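Local structure of endo-1,4-beta-mannanase (Eisenia fetida, 5Y6T) at residues D261-H266 with N288-N293. The protein probably hydrolyses internal beta-1,4-mannosidic linkages of mannans, as expected of a cold-adapted endo-mannanase of glycoside hydrolase family 5. Numbering follows the deposited sequence.
Sequences DFYQMH and NLDKPN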
ATOM      1  N   ASP A 261       7.222  -5.960  -5.462  1.00 19.49           N
ATOM      2  CA  ASP A 261       7.903  -6.979  -4.741  1.00 19.26           C
ATOM      3  C   ASP A 261       7.005  -7.872  -3.953  1.00 20.45           C
ATOM      4  O   ASP A 261       7.385  -9.043  -3.753  1.00 21.62           O
ATOM      5  CB  ASP A 261       8.914  -6.355  -3.785  1.00 21.58           C
ATOM      6  CG  ASP A 261       9.970  -5.593  -4.539  1.00 26.97           C
ATOM      7  OD1 ASP A 261      10.894  -6.275  -5.115  1.00 26.95           O
ATOM      8  OD2 ASP A 261       9.831  -4.357  -4.679  1.00 24.16           O
ATOM      9  N   PHE A 262       5.901  -7.315  -3.413  1.00 19.90           N
ATOM     10  CA  PHE A 262       4.846  -8.143  -2.808  1.00 18.63           C
ATOM     11  C   PHE A 262       3.458  -7.665  -3.206  1.00 19.62           C
ATOM     12  O   PHE A 262       3.187  -6.461  -3.365  1.00 18.45           O
ATOM     13  CB  PHE A 262       5.003  -8.392  -1.318  1.00 19.65           C
ATOM     14  CG  PHE A 262       4.886  -7.172  -0.402  1.00 20.15           C
ATOM     15  CD1 PHE A 262       3.656  -6.736   0.047  1.00 21.38           C
ATOM     16  CD2 PHE A 262       6.005  -6.506   0.030  1.00 25.87           C
ATOM     17  CE1 PHE A 262       3.534  -5.711   0.959  1.00 21.81           C
ATOM     18  CE2 PHE A 262       5.893  -5.439   0.914  1.00 27.86           C
ATOM     19  CZ  PHE A 262       4.658  -5.034   1.354  1.00 23.32           C
ATOM     20  N   TYR A 263       2.633  -8.648  -3.482  1.00 18.71           N
ATOM     21  CA  TYR A 263       1.192  -8.443  -3.743  1.00 17.84           C
ATOM     22  C   TYR A 263       0.516  -8.029  -2.385  1.00 17.51           C
ATOM     23  O   TYR A 263       1.064  -8.220  -1.276  1.00 18.72           O
ATOM     24  CB  TYR A 263       0.545  -9.690  -4.314  1.00 16.96           C
ATOM     25  CG  TYR A 263       1.111 -10.058  -5.652  1.00 17.20           C
ATOM     26  CD1 TYR A 263       0.959  -9.225  -6.764  1.00 19.90           C
ATOM     27  CD2 TYR A 263       1.799 -11.222  -5.838  1.00 19.48           C
ATOM     28  CE1 TYR A 263       1.488  -9.552  -7.983  1.00 19.36           C
ATOM     29  CE2 TYR A 263       2.341 -11.560  -7.089  1.00 19.13           C
ATOM     30  CZ  TYR A 263       2.191 -10.689  -8.166  1.00 18.04           C
ATOM     31  OH  TYR A 263       2.645 -10.945  -9.436  1.00 19.61           O
ATOM     32  N   GLN A 264      -0.644  -7.404  -2.535  1.00 16.50           N
ATOM     33  CA  GLN A 264      -1.347  -6.896  -1.371  1.00 18.75           C
ATOM     34  C   GLN A 264      -2.846  -6.880  -1.698  1.00 19.38           C
ATOM     35  O   GLN A 264      -3.262  -6.147  -2.575  1.00 21.48           O
ATOM     36  CB  GLN A 264      -0.839  -5.489  -1.043  1.00 17.55           C
ATOM     37  CG  GLN A 264      -1.616  -4.819   0.070  1.00 18.63           C
ATOM     38  CD  GLN A 264      -1.318  -3.367   0.327  1.00 19.68           C
ATOM     39  OE1 GLN A 264      -2.176  -2.650   0.889  1.00 18.62           O
ATOM     40  NE2 GLN A 264      -0.205  -2.893  -0.127  1.00 19.52           N
ATOM     41  N   MET A 265      -3.617  -7.708  -1.029  1.00 18.72           N
ATOM     42  CA  MET A 265      -5.031  -7.779  -1.232  1.00 17.95           C
ATOM     43  C   MET A 265      -5.739  -7.237  -0.034  1.00 19.43           C
ATOM     44  O   MET A 265      -5.462  -7.626   1.082  1.00 23.64           O
ATOM     45  CB  MET A 265      -5.426  -9.266  -1.351  1.00 18.74           C
ATOM     46  CG  MET A 265      -4.837  -9.898  -2.597  1.00 17.47           C
ATOM     47  SD  MET A 265      -5.344 -11.591  -2.587  1.00 20.72           S
ATOM     48  CE  MET A 265      -4.790 -12.184  -4.156  1.00 20.49           C
ATOM     49  N   HIS A 266      -6.642  -6.313  -0.251  1.00 17.96           N
ATOM     50  CA  HIS A 266      -7.573  -5.856   0.788  1.00 18.14           C
ATOM     51  C   HIS A 266      -8.835  -6.718   0.781  1.00 18.99           C
ATOM     52  O   HIS A 266      -9.137  -7.375  -0.241  1.00 19.10           O
ATOM     53  CB  HIS A 266      -7.994  -4.442   0.479  1.00 18.03           C
ATOM     54  CG  HIS A 266      -6.828  -3.505   0.417  1.00 18.07           C
ATOM     55  ND1 HIS A 266      -6.924  -2.210  -0.065  1.00 18.45           N
ATOM     56  CD2 HIS A 266      -5.517  -3.715   0.673  1.00 18.34           C
ATOM     57  CE1 HIS A 266      -5.733  -1.655  -0.018  1.00 17.29           C
ATOM     58  NE2 HIS A 266      -4.864  -2.542   0.426  1.00 18.59           N
ATOM     59  N   ASN A 288      -1.525 -19.013  -5.933  1.00 18.30           N
ATOM     60  CA  ASN A 288      -0.389 -19.408  -6.783  1.00 19.51           C
ATOM     61  C   ASN A 288       0.407 -18.188  -7.352  1.00 20.12           C
ATOM     62  O   ASN A 288       0.528 -17.974  -8.592  1.00 20.79           O
ATOM     63  CB  ASN A 288      -0.840 -20.297  -7.946  1.00 20.43           C
ATOM     64  CG  ASN A 288       0.353 -20.987  -8.553  1.00 18.97           C
ATOM     65  OD1 ASN A 288       1.364 -21.161  -7.879  1.00 20.71           O
ATOM     66  ND2 ASN A 288       0.291 -21.224  -9.845  1.00 20.84           N
ATOM     67  N   LEU A 289       0.805 -17.319  -6.428  1.00 19.80           N
ATOM     68  CA  LEU A 289       1.520 -16.082  -6.754  1.00 19.13           C
ATOM     69  C   LEU A 289       3.007 -16.283  -6.800  1.00 17.64           C
ATOM     70  O   LEU A 289       3.546 -17.132  -6.077  1.00 20.62           O
ATOM     71  CB  LEU A 289       1.163 -14.978  -5.707  1.00 17.76           C
ATOM     72  CG  LEU A 289      -0.321 -14.663  -5.621  1.00 19.50           C
ATOM     73  CD1 LEU A 289      -0.664 -13.804  -4.406  1.00 20.89           C
ATOM     74  CD2 LEU A 289      -0.869 -14.052  -6.877  1.00 19.99           C
ATOM     75  N   ASP A 290       3.643 -15.443  -7.598  1.00 19.44           N
ATOM     76  CA  ASP A 290       5.101 -15.322  -7.723  1.00 20.18           C
ATOM     77  C   ASP A 290       5.796 -14.300  -6.842  1.00 19.91           C
ATOM     78  O   ASP A 290       6.985 -13.968  -7.053  1.00 20.98           O
ATOM     79  CB  ASP A 290       5.516 -15.144  -9.213  1.00 19.41           C
ATOM     80  CG  ASP A 290       4.972 -13.857  -9.840  1.00 23.12           C
ATOM     81  OD1 ASP A 290       4.180 -13.160  -9.188  1.00 20.68           O
ATOM     82  OD2 ASP A 290       5.121 -13.658 -11.093  1.00 24.63           O
ATOM     83  N   LYS A 291       5.075 -13.815  -5.812  1.00 19.75           N
ATOM     84  CA  LYS A 291       5.580 -12.868  -4.803  1.00 19.91           C
ATOM     85  C   LYS A 291       4.785 -13.183  -3.553  1.00 19.15           C
ATOM     86  O   LYS A 291       3.661 -13.715  -3.632  1.00 18.71           O
ATOM     87  CB  LYS A 291       5.272 -11.410  -5.199  1.00 19.92           C
ATOM     88  CG  LYS A 291       5.785 -11.061  -6.603  1.00 18.13           C
ATOM     89  CD  LYS A 291       5.421  -9.610  -6.953  1.00 19.96           C
ATOM     90  CE  LYS A 291       5.622  -9.250  -8.419  1.00 18.31           C
ATOM     91  NZ  LYS A 291       7.011  -9.394  -8.854  1.00 19.78           N
ATOM     92  N   PRO A 292       5.339 -12.832  -2.388  1.00 19.79           N
ATOM     93  CA  PRO A 292       4.531 -12.859  -1.174  1.00 20.25           C
ATOM     94  C   PRO A 292       3.327 -11.953  -1.280  1.00 20.63           C
ATOM     95  O   PRO A 292       3.295 -11.105  -2.181  1.00 20.81           O
ATOM     96  CB  PRO A 292       5.519 -12.390  -0.071  1.00 21.67           C
ATOM     97  CG  PRO A 292       6.764 -12.015  -0.686  1.00 22.86           C
ATOM     98  CD  PRO A 292       6.629 -12.154  -2.194  1.00 21.49           C
ATOM     99  N   ASN A 293       2.352 -12.125  -0.363  1.00 19.14           N
ATOM    100  CA  ASN A 293       1.092 -11.413  -0.369  1.00 19.55           C
ATOM    101  C   ASN A 293       0.747 -10.985   1.020  1.00 19.47           C
ATOM    102  O   ASN A 293       0.733 -11.809   1.916  1.00 19.38           O
ATOM    103  CB  ASN A 293       0.018 -12.384  -0.882  1.00 18.69           C
ATOM    104  CG  ASN A 293      -1.302 -11.721  -1.175  1.00 20.63           C
ATOM    105  OD1 ASN A 293      -1.410 -10.495  -1.305  1.00 20.35           O
ATOM    106  ND2 ASN A 293      -2.299 -12.527  -1.384  1.00 18.18           N
TER
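Tyr263 pairs with Asn293 as a parallel beta bridge, their CA atoms 4.5 Å apart, where the loop ending in 288-293 enters the next strand of the GH5 beta/alpha barrel. Two backbone contacts define this junction: Tyr263 N donates to Pro292 O (2.9 Å) in the carbonyl plane, although the N-H...O angle is only 136°, and Asn293 CA-H points at Tyr263 O. Backbone bonds from Tyr263 and Met265 to Asn294 carry the pairing onward.

Side-chain polar bonds flank the bridge. Tyr263 OH donates over 2.7 Å to Asp290 OD1, which accepts through its syn lone pair, on the side of the other carboxylate oxygen; the carboxylate and ring planes are 5° apart, and OD1 lies at the ring edge, in its plane. Asn293 ND2 makes a weak, nearly straight bond to Met265 SD (3.4 Å) and also donates to Asn284. Asn293 swings its CG away from its own backbone N, which carries the amide along the strand to this sulfur.

Apolar packing centres on the same phenol. Lys291 crosses it at about a right angle, its CD 3.9 Å from the Tyr263 ring centroid in a CH-pi contact offset toward the rim. Beyond CD the lysine bends, and NZ forms a salt bridge with Asp246 and a hydrogen bond to Ile260 O. Leu289 CB approaches Tyr263 CD2 obliquely at 3.8 Å. Separately, Pro292 CG rests against Phe262 CB.

Edge bond and face contact together would restrict rotation of the tyrosine ring. The phenol donor probably stabilises negative charge on Asp290, to which the lysine, committed to Asp246, may add a weaker electrostatic effect at most.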